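Side-chain contact in Ras-associated and pleckstrin homology domains-containing protein 1 (Homo sapiens, PDB 4GN1), which mediates localized membrane signals, is implicated in regulating lamellipodial dynamics and targets the proteins EVL and VASP to the leading edge: residues 149-154 and 160-165. Residues are numbered along the deposited sequence; the frame is centred on the assembly and turned at random.
Sequences KKRYFL and IYYVPK
Phe153 meets Tyr162 and Ile160 at the apolar centre. Tyr162 CB lies over one face of the Phe153 ring, 4.0 Å from its centroid and 30° off the ring normal, a CH-pi contact. The two rings are near parallel, planes at 20°, yet offset laterally, with little of one ring over the other; both meet Phe177 edge-to-face. Ile160 CG2 reaches the Phe153 edge at CD2 (3.6 Å), placed there by a chi1 of -54° that sets this methyl anti to the backbone N. Helix 225-240 lies against Phe153 and Ile160 through Trp231 and Ile235 respectively.

Around this centre the backbones pair as antiparallel strands. Leu154 N donates to Tyr161 O (3.1 Å) and Tyr161 N to Leu154 O (3.0 Å), whereas Val163 N to Tyr152 O is weak at 3.5 Å. Beyond it a water bridges Tyr152 N and Val163 O. At the polar edge, Arg151, its chain bent at chi2, brings one guanidinium face over Pro164 O, 3.0 Å from NH1 but poorly angled for a hydrogen bond; NH1 bonds instead to Gly166 O. The pairs Phe153-Tyr162 (non-hydrogen-bonded) and Leu154-Tyr161 (hydrogen-bonded) are those of an antiparallel beta hairpin, strands 148-156 and 159-162 of the PH domain.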
ATOM      1  N   LYS A 149     -12.721  10.586  14.309  1.00 45.72           N
ATOM      2  CA  LYS A 149     -13.463   9.815  15.309  1.00 47.56           C
ATOM      3  C   LYS A 149     -12.952   8.378  15.390  1.00 46.76           C
ATOM      4  O   LYS A 149     -12.852   7.686  14.372  1.00 45.11           O
ATOM      5  CB  LYS A 149     -14.958   9.774  14.962  1.00 48.77           C
ATOM      6  CG  LYS A 149     -15.666  11.117  14.998  1.00 50.89           C
ATOM      7  CD  LYS A 149     -17.167  10.930  15.053  1.00 53.01           C
ATOM      8  CE  LYS A 149     -17.893  12.248  14.892  1.00 55.01           C
ATOM      9  NZ  LYS A 149     -19.343  12.036  15.155  1.00 58.08           N
ATOM     10  N   LYS A 150     -12.649   7.925  16.599  1.00 48.39           N
ATOM     11  CA  LYS A 150     -12.309   6.529  16.831  1.00 48.21           C
ATOM     12  C   LYS A 150     -13.480   5.619  16.473  1.00 48.30           C
ATOM     13  O   LYS A 150     -14.602   5.860  16.902  1.00 50.67           O
ATOM     14  CB  LYS A 150     -11.876   6.321  18.288  1.00 50.98           C
ATOM     15  CG  LYS A 150     -10.399   6.625  18.524  1.00 51.02           C
ATOM     16  CD  LYS A 150      -9.990   6.458  19.986  1.00 54.35           C
ATOM     17  CE  LYS A 150      -8.784   5.519  20.146  1.00 54.18           C
ATOM     18  NZ  LYS A 150      -7.795   5.563  19.025  1.00 51.55           N
ATOM     19  N   ARG A 151     -13.217   4.620  15.633  1.00 46.34           N
ATOM     20  CA  ARG A 151     -14.149   3.523  15.350  1.00 46.53           C
ATOM     21  C   ARG A 151     -13.344   2.227  15.365  1.00 45.58           C
ATOM     22  O   ARG A 151     -12.149   2.237  15.066  1.00 43.62           O
ATOM     23  CB  ARG A 151     -14.825   3.651  13.967  1.00 45.38           C
ATOM     24  CG  ARG A 151     -15.493   4.972  13.600  1.00 46.14           C
ATOM     25  CD  ARG A 151     -16.859   5.156  14.249  1.00 48.99           C
ATOM     26  NE  ARG A 151     -17.560   6.361  13.773  1.00 49.90           N
ATOM     27  CZ  ARG A 151     -18.494   7.029  14.462  1.00 51.75           C
ATOM     28  NH1 ARG A 151     -18.845   6.639  15.678  1.00 52.83           N
ATOM     29  NH2 ARG A 151     -19.070   8.104  13.931  1.00 51.92           N
ATOM     30  N   TYR A 152     -14.008   1.119  15.696  1.00 47.32           N
ATOM     31  CA  TYR A 152     -13.407  -0.221  15.654  1.00 47.09           C
ATOM     32  C   TYR A 152     -13.493  -0.850  14.260  1.00 45.52           C
ATOM     33  O   TYR A 152     -14.559  -0.832  13.624  1.00 45.73           O
ATOM     34  CB  TYR A 152     -14.096  -1.141  16.666  1.00 49.50           C
ATOM     35  CG  TYR A 152     -13.614  -2.584  16.633  1.00 49.48           C
ATOM     36  CD1 TYR A 152     -12.466  -2.975  17.342  1.00 49.02           C
ATOM     37  CD2 TYR A 152     -14.314  -3.564  15.905  1.00 49.74           C
ATOM     38  CE1 TYR A 152     -12.027  -4.288  17.328  1.00 48.94           C
ATOM     39  CE2 TYR A 152     -13.882  -4.883  15.886  1.00 49.84           C
ATOM     40  CZ  TYR A 152     -12.737  -5.235  16.599  1.00 49.73           C
ATOM     41  OH  TYR A 152     -12.306  -6.543  16.587  1.00 50.69           O
ATOM     42  N   PHE A 153     -12.383  -1.443  13.818  1.00 44.14           N
ATOM     43  CA  PHE A 153     -12.250  -1.963  12.439  1.00 42.37           C
ATOM     44  C   PHE A 153     -11.875  -3.423  12.382  1.00 42.37           C
ATOM     45  O   PHE A 153     -11.169  -3.934  13.260  1.00 43.19           O
ATOM     46  CB  PHE A 153     -11.201  -1.180  11.647  1.00 39.44           C
ATOM     47  CG  PHE A 153     -11.691   0.132  11.137  1.00 39.27           C
ATOM     48  CD1 PHE A 153     -11.503   1.295  11.882  1.00 40.28           C
ATOM     49  CD2 PHE A 153     -12.344   0.213   9.920  1.00 38.54           C
ATOM     50  CE1 PHE A 153     -11.955   2.523  11.414  1.00 40.75           C
ATOM     51  CE2 PHE A 153     -12.807   1.432   9.443  1.00 39.03           C
ATOM     52  CZ  PHE A 153     -12.613   2.591  10.189  1.00 40.13           C
ATOM     53  N   LEU A 154     -12.323  -4.069  11.308  1.00 41.93           N
ATOM     54  CA  LEU A 154     -12.144  -5.493  11.121  1.00 42.18           C
ATOM     55  C   LEU A 154     -11.936  -5.839   9.646  1.00 40.63           C
ATOM     56  O   LEU A 154     -12.824  -5.622   8.801  1.00 40.16           O
ATOM     57  CB  LEU A 154     -13.336  -6.254  11.713  1.00 44.04           C
ATOM     58  CG  LEU A 154     -13.110  -7.751  11.904  1.00 45.06           C
ATOM     59  CD1 LEU A 154     -13.682  -8.229  13.235  1.00 47.56           C
ATOM     60  CD2 LEU A 154     -13.705  -8.517  10.730  1.00 44.43           C
ATOM     61  N   ILE A 160     -12.998  -4.267   4.192  1.00 34.08           N
ATOM     62  CA  ILE A 160     -12.922  -3.695   5.512  1.00 33.93           C
ATOM     63  C   ILE A 160     -14.339  -3.468   5.980  1.00 35.50           C
ATOM     64  O   ILE A 160     -15.200  -3.097   5.184  1.00 34.61           O
ATOM     65  CB  ILE A 160     -12.147  -2.366   5.506  1.00 32.70           C
ATOM     66  CG1 ILE A 160     -10.767  -2.568   4.860  1.00 31.12           C
ATOM     67  CG2 ILE A 160     -12.034  -1.787   6.909  1.00 33.56           C
ATOM     68  CD1 ILE A 160      -9.877  -1.339   4.837  1.00 30.79           C
ATOM     69  N   TYR A 161     -14.552  -3.715   7.275  1.00 37.46           N
ATOM     70  CA  TYR A 161     -15.814  -3.505   7.981  1.00 39.84           C
ATOM     71  C   TYR A 161     -15.573  -2.660   9.209  1.00 41.12           C
ATOM     72  O   TYR A 161     -14.438  -2.549   9.680  1.00 40.29           O
ATOM     73  CB  TYR A 161     -16.401  -4.835   8.441  1.00 41.65           C
ATOM     74  CG  TYR A 161     -16.825  -5.689   7.302  1.00 41.83           C
ATOM     75  CD1 TYR A 161     -18.159  -5.750   6.912  1.00 43.59           C
ATOM     76  CD2 TYR A 161     -15.889  -6.426   6.593  1.00 40.50           C
ATOM     77  CE1 TYR A 161     -18.548  -6.533   5.843  1.00 43.86           C
ATOM     78  CE2 TYR A 161     -16.263  -7.203   5.524  1.00 41.04           C
ATOM     79  CZ  TYR A 161     -17.584  -7.253   5.160  1.00 42.79           C
ATOM     80  OH  TYR A 161     -17.918  -8.033   4.092  1.00 44.58           O
ATOM     81  N   TYR A 162     -16.650  -2.089   9.743  1.00 43.08           N
ATOM     82  CA  TYR A 162     -16.564  -1.252  10.921  1.00 44.50           C
ATOM     83  C   TYR A 162     -17.913  -1.102  11.570  1.00 47.77           C
ATOM     84  O   TYR A 162     -18.934  -1.477  11.009  1.00 49.06           O
ATOM     85  CB  TYR A 162     -15.972   0.129  10.588  1.00 42.95           C
ATOM     86  CG  TYR A 162     -16.942   1.163  10.018  1.00 43.52           C
ATOM     87  CD1 TYR A 162     -16.895   2.488  10.445  1.00 43.68           C
ATOM     88  CD2 TYR A 162     -17.897   0.819   9.051  1.00 43.67           C
ATOM     89  CE1 TYR A 162     -17.763   3.438   9.931  1.00 44.76           C
ATOM     90  CE2 TYR A 162     -18.766   1.765   8.533  1.00 44.65           C
ATOM     91  CZ  TYR A 162     -18.692   3.069   8.974  1.00 45.11           C
ATOM     92  OH  TYR A 162     -19.543   4.005   8.457  1.00 46.41           O
ATOM     93  N   VAL A 163     -17.892  -0.556  12.774  1.00 50.56           N
ATOM     94  CA  VAL A 163     -19.081  -0.284  13.540  1.00 54.20           C
ATOM     95  C   VAL A 163     -19.235   1.230  13.513  1.00 55.91           C
ATOM     96  O   VAL A 163     -18.366   1.946  14.016  1.00 55.84           O
ATOM     97  CB  VAL A 163     -18.914  -0.790  14.982  1.00 55.30           C
ATOM     98  CG1 VAL A 163     -20.228  -0.689  15.736  1.00 58.44           C
ATOM     99  CG2 VAL A 163     -18.399  -2.224  14.973  1.00 54.56           C
ATOM    100  N   PRO A 164     -20.311   1.729  12.880  1.00 57.82           N
ATOM    101  CA  PRO A 164     -20.562   3.171  12.865  1.00 59.80           C
ATOM    102  C   PRO A 164     -21.042   3.754  14.213  1.00 63.93           C
ATOM    103  O   PRO A 164     -20.972   4.969  14.402  1.00 64.68           O
ATOM    104  CB  PRO A 164     -21.639   3.326  11.786  1.00 59.99           C
ATOM    105  CG  PRO A 164     -22.343   2.012  11.769  1.00 60.41           C
ATOM    106  CD  PRO A 164     -21.280   0.989  12.051  1.00 57.99           C
ATOM    107  N   LYS A 165     -21.504   2.903  15.131  1.00 67.78           N
ATOM    108  CA  LYS A 165     -22.020   3.349  16.437  1.00 72.94           C
ATOM    109  C   LYS A 165     -20.921   3.254  17.509  1.00 73.63           C
ATOM    110  O   LYS A 165     -20.474   2.149  17.835  1.00 73.39           O
ATOM    111  CB  LYS A 165     -23.216   2.466  16.851  1.00 76.44           C
ATOM    112  CG  LYS A 165     -24.388   3.140  17.580  1.00 80.77           C
ATOM    113  CD  LYS A 165     -24.011   3.992  18.798  1.00 83.06           C
ATOM    114  CE  LYS A 165     -23.457   3.188  19.968  1.00 83.62           C
ATOM    115  NZ  LYS A 165     -24.507   2.365  20.622  1.00 86.03           N
TER
HETATM  116  O   HOH W   1     -16.843   1.804  16.280  1.00 30.34           O